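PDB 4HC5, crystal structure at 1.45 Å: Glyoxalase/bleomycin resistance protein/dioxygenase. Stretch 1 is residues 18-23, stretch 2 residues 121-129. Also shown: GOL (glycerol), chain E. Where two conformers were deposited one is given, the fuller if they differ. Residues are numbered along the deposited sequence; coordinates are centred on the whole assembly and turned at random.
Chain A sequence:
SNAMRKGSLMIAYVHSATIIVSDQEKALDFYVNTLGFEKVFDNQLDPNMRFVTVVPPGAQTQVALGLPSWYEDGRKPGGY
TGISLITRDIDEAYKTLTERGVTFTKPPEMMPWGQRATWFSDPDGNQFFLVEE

Stretch 1 (18-23) TIIVSD
Stretch 2, residues 121-129: SDPDGNQFF

Side chains can join strands that lie too far apart for backbone pairing, as this glyoxalase-family protein illustrates. Strand 18-20, extended (phi/psi near -115/140), runs into a loop; strand 126-129 follows a type I turn from Asp122 to Gly125. Their directions differ by 141°, with a closest axial approach of 8.9 Å. In register, CA of Ile19 lies 7.7 Å from CA of Asn126, and CA of Val21 6.3 Å from CA of Asp124. The turn closes through Gly125 N to Asp122 O (3.0 Å); Gly125, at 85/9, adopts a conformation in which a CB would jam against the preceding carbonyl.

Asp122 (chi1 p) organises the turn: its OD1 accepts Asn126 N (2.9 Å), its OD2 Asn126 ND2 (3.0 Å). The carboxamide of Asn126 (m, chi2 -49°) has a second N-H on ND2 for Ile20 O (2.9 Å, 163°); water 1 links its OD1 to Ile20 N. Asp124 (m, chi2 -55°), its CA-to-CB bond pointing toward the first stretch, offers two acceptors: OD2 to Ser22 N (3.0 Å), OD1 to Ser22 OG (2.7 Å; chi1 p). Glycerol bridges these side chains, O1 donating to Ser22 OG and O3 to Asp124 OD1. Buried Val21 (m) sets CB 3.5 Å from Asp124 OD2. Ile19 (p, t) sets CD1 4.2 Å from CZ at the edge of the Phe128 ring (m, chi2 -85°), adding apolar packing.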

# COMPACT_ATOMS: atom_id res chain seq x y z
N THR A 18 -1.63 1.03 -4.43
CA THR A 18 -2.64 1.17 -5.46
C THR A 18 -3.88 0.31 -5.18
O THR A 18 -3.75 -0.85 -4.74
CB THR A 18 -2.05 0.80 -6.85
OG1 THR A 18 -0.88 1.56 -7.09
CG2 THR A 18 -3.01 1.03 -8.03
N ILE A 19 -5.02 0.93 -5.47
CA ILE A 19 -6.28 0.13 -5.50
C ILE A 19 -6.79 0.23 -6.96
O ILE A 19 -6.39 1.09 -7.71
CB ILE A 19 -7.30 0.58 -4.50
CG1 ILE A 19 -7.75 2.02 -4.75
CG2 ILE A 19 -6.77 0.40 -3.06
CD1 ILE A 19 -8.99 2.48 -3.96
N ILE A 20 -7.63 -0.69 -7.31
CA ILE A 20 -8.26 -0.75 -8.65
C ILE A 20 -9.72 -0.33 -8.52
O ILE A 20 -10.48 -0.93 -7.78
CB ILE A 20 -8.08 -2.17 -9.23
CG1 ILE A 20 -6.63 -2.70 -9.14
CG2 ILE A 20 -8.55 -2.19 -10.71
CD1 ILE A 20 -5.56 -1.92 -9.88
N VAL A 21 -10.05 0.64 -9.36
CA VAL A 21 -11.38 1.21 -9.42
C VAL A 21 -11.91 1.12 -10.85
O VAL A 21 -11.14 0.90 -11.78
CB VAL A 21 -11.44 2.67 -8.89
CG1 VAL A 21 -10.95 2.70 -7.40
CG2 VAL A 21 -10.71 3.64 -9.77
N SER A 22 -13.23 1.31 -11.02
CA SER A 22 -13.81 1.23 -12.38
C SER A 22 -13.87 2.59 -13.09
O SER A 22 -13.97 2.66 -14.32
CB SER A 22 -15.18 0.63 -12.31
OG SER A 22 -16.06 1.33 -11.46
N ASP A 23 -13.82 3.67 -12.30
CA ASP A 23 -13.99 5.02 -12.78
C ASP A 23 -13.22 5.93 -11.86
O ASP A 23 -13.57 6.14 -10.71
CB ASP A 23 -15.50 5.35 -12.86
CG ASP A 23 -15.82 6.68 -13.44
OD1 ASP A 23 -15.19 7.67 -13.05
OD2 ASP A 23 -16.89 6.79 -14.18
N SER A 121 -16.21 -0.89 2.78
CA SER A 121 -15.91 -0.92 1.34
C SER A 121 -16.22 0.36 0.63
O SER A 121 -17.00 1.20 1.05
CB SER A 121 -16.72 -2.02 0.65
OG SER A 121 -16.43 -3.33 1.16
N ASP A 122 -15.47 0.52 -0.50
CA ASP A 122 -15.73 1.62 -1.42
C ASP A 122 -16.88 1.18 -2.40
O ASP A 122 -17.34 0.05 -2.36
CB ASP A 122 -14.46 2.12 -2.11
CG ASP A 122 -13.96 1.25 -3.23
OD1 ASP A 122 -14.55 0.25 -3.58
OD2 ASP A 122 -12.87 1.67 -3.75
N PRO A 123 -17.24 2.07 -3.34
CA PRO A 123 -18.35 1.70 -4.25
C PRO A 123 -18.07 0.52 -5.17
O PRO A 123 -18.99 -0.07 -5.71
CB PRO A 123 -18.56 2.98 -5.05
CG PRO A 123 -18.19 4.03 -4.04
CD PRO A 123 -16.94 3.50 -3.38
N ASP A 124 -16.81 0.27 -5.44
CA ASP A 124 -16.38 -0.87 -6.27
C ASP A 124 -16.22 -2.16 -5.49
O ASP A 124 -15.83 -3.17 -6.04
CB ASP A 124 -15.10 -0.58 -7.02
CG ASP A 124 -15.27 0.30 -8.26
OD1 ASP A 124 -16.09 -0.05 -9.14
OD2 ASP A 124 -14.58 1.36 -8.31
N GLY A 125 -16.48 -2.10 -4.19
CA GLY A 125 -16.32 -3.26 -3.38
C GLY A 125 -14.91 -3.53 -2.85
O GLY A 125 -14.65 -4.60 -2.27
N ASN A 126 -14.03 -2.54 -3.04
CA ASN A 126 -12.70 -2.66 -2.38
C ASN A 126 -12.86 -2.51 -0.85
O ASN A 126 -13.41 -1.52 -0.40
CB ASN A 126 -11.79 -1.57 -2.88
CG ASN A 126 -11.44 -1.71 -4.38
OD1 ASN A 126 -11.05 -2.80 -4.81
ND2 ASN A 126 -11.58 -0.62 -5.15
N GLN A 127 -12.32 -3.50 -0.16
CA GLN A 127 -12.46 -3.58 1.30
C GLN A 127 -11.19 -3.15 2.05
O GLN A 127 -10.06 -3.49 1.70
CB GLN A 127 -12.86 -4.98 1.75
CG GLN A 127 -13.43 -4.97 3.19
CD GLN A 127 -13.97 -6.33 3.62
OE1 GLN A 127 -15.17 -6.52 3.97
NE2 GLN A 127 -13.09 -7.26 3.65
N PHE A 128 -11.48 -2.31 3.05
CA PHE A 128 -10.39 -1.81 3.95
C PHE A 128 -10.70 -2.26 5.35
O PHE A 128 -11.85 -2.26 5.81
CB PHE A 128 -10.34 -0.28 3.90
CG PHE A 128 -10.07 0.29 2.56
CD1 PHE A 128 -8.82 0.44 2.08
CD2 PHE A 128 -11.10 0.61 1.70
CE1 PHE A 128 -8.57 0.94 0.83
CE2 PHE A 128 -10.86 1.07 0.41
CZ PHE A 128 -9.56 1.29 -0.01
N PHE A 129 -9.63 -2.46 6.13
CA PHE A 129 -9.69 -2.70 7.58
C PHE A 129 -9.43 -1.35 8.25
O PHE A 129 -8.44 -0.69 7.92
CB PHE A 129 -8.64 -3.72 7.94
CG PHE A 129 -8.68 -4.22 9.37
CD1 PHE A 129 -9.88 -4.64 9.94
CD2 PHE A 129 -7.51 -4.42 10.11
CE1 PHE A 129 -9.88 -5.17 11.22
CE2 PHE A 129 -7.52 -4.96 11.37
CZ PHE A 129 -8.74 -5.35 11.91
C1 GOL E . -18.45 3.48 -10.09
O1 GOL E . -17.94 3.23 -11.37
C2 GOL E . -19.57 2.40 -9.84
O2 GOL E . -20.29 1.65 -10.90
C3 GOL E . -18.94 1.39 -8.85
O3 GOL E . -19.00 0.07 -9.39
O HOH W 1 -8.36 -2.88 -5.56
O HOH W 2 -15.32 3.86 -9.47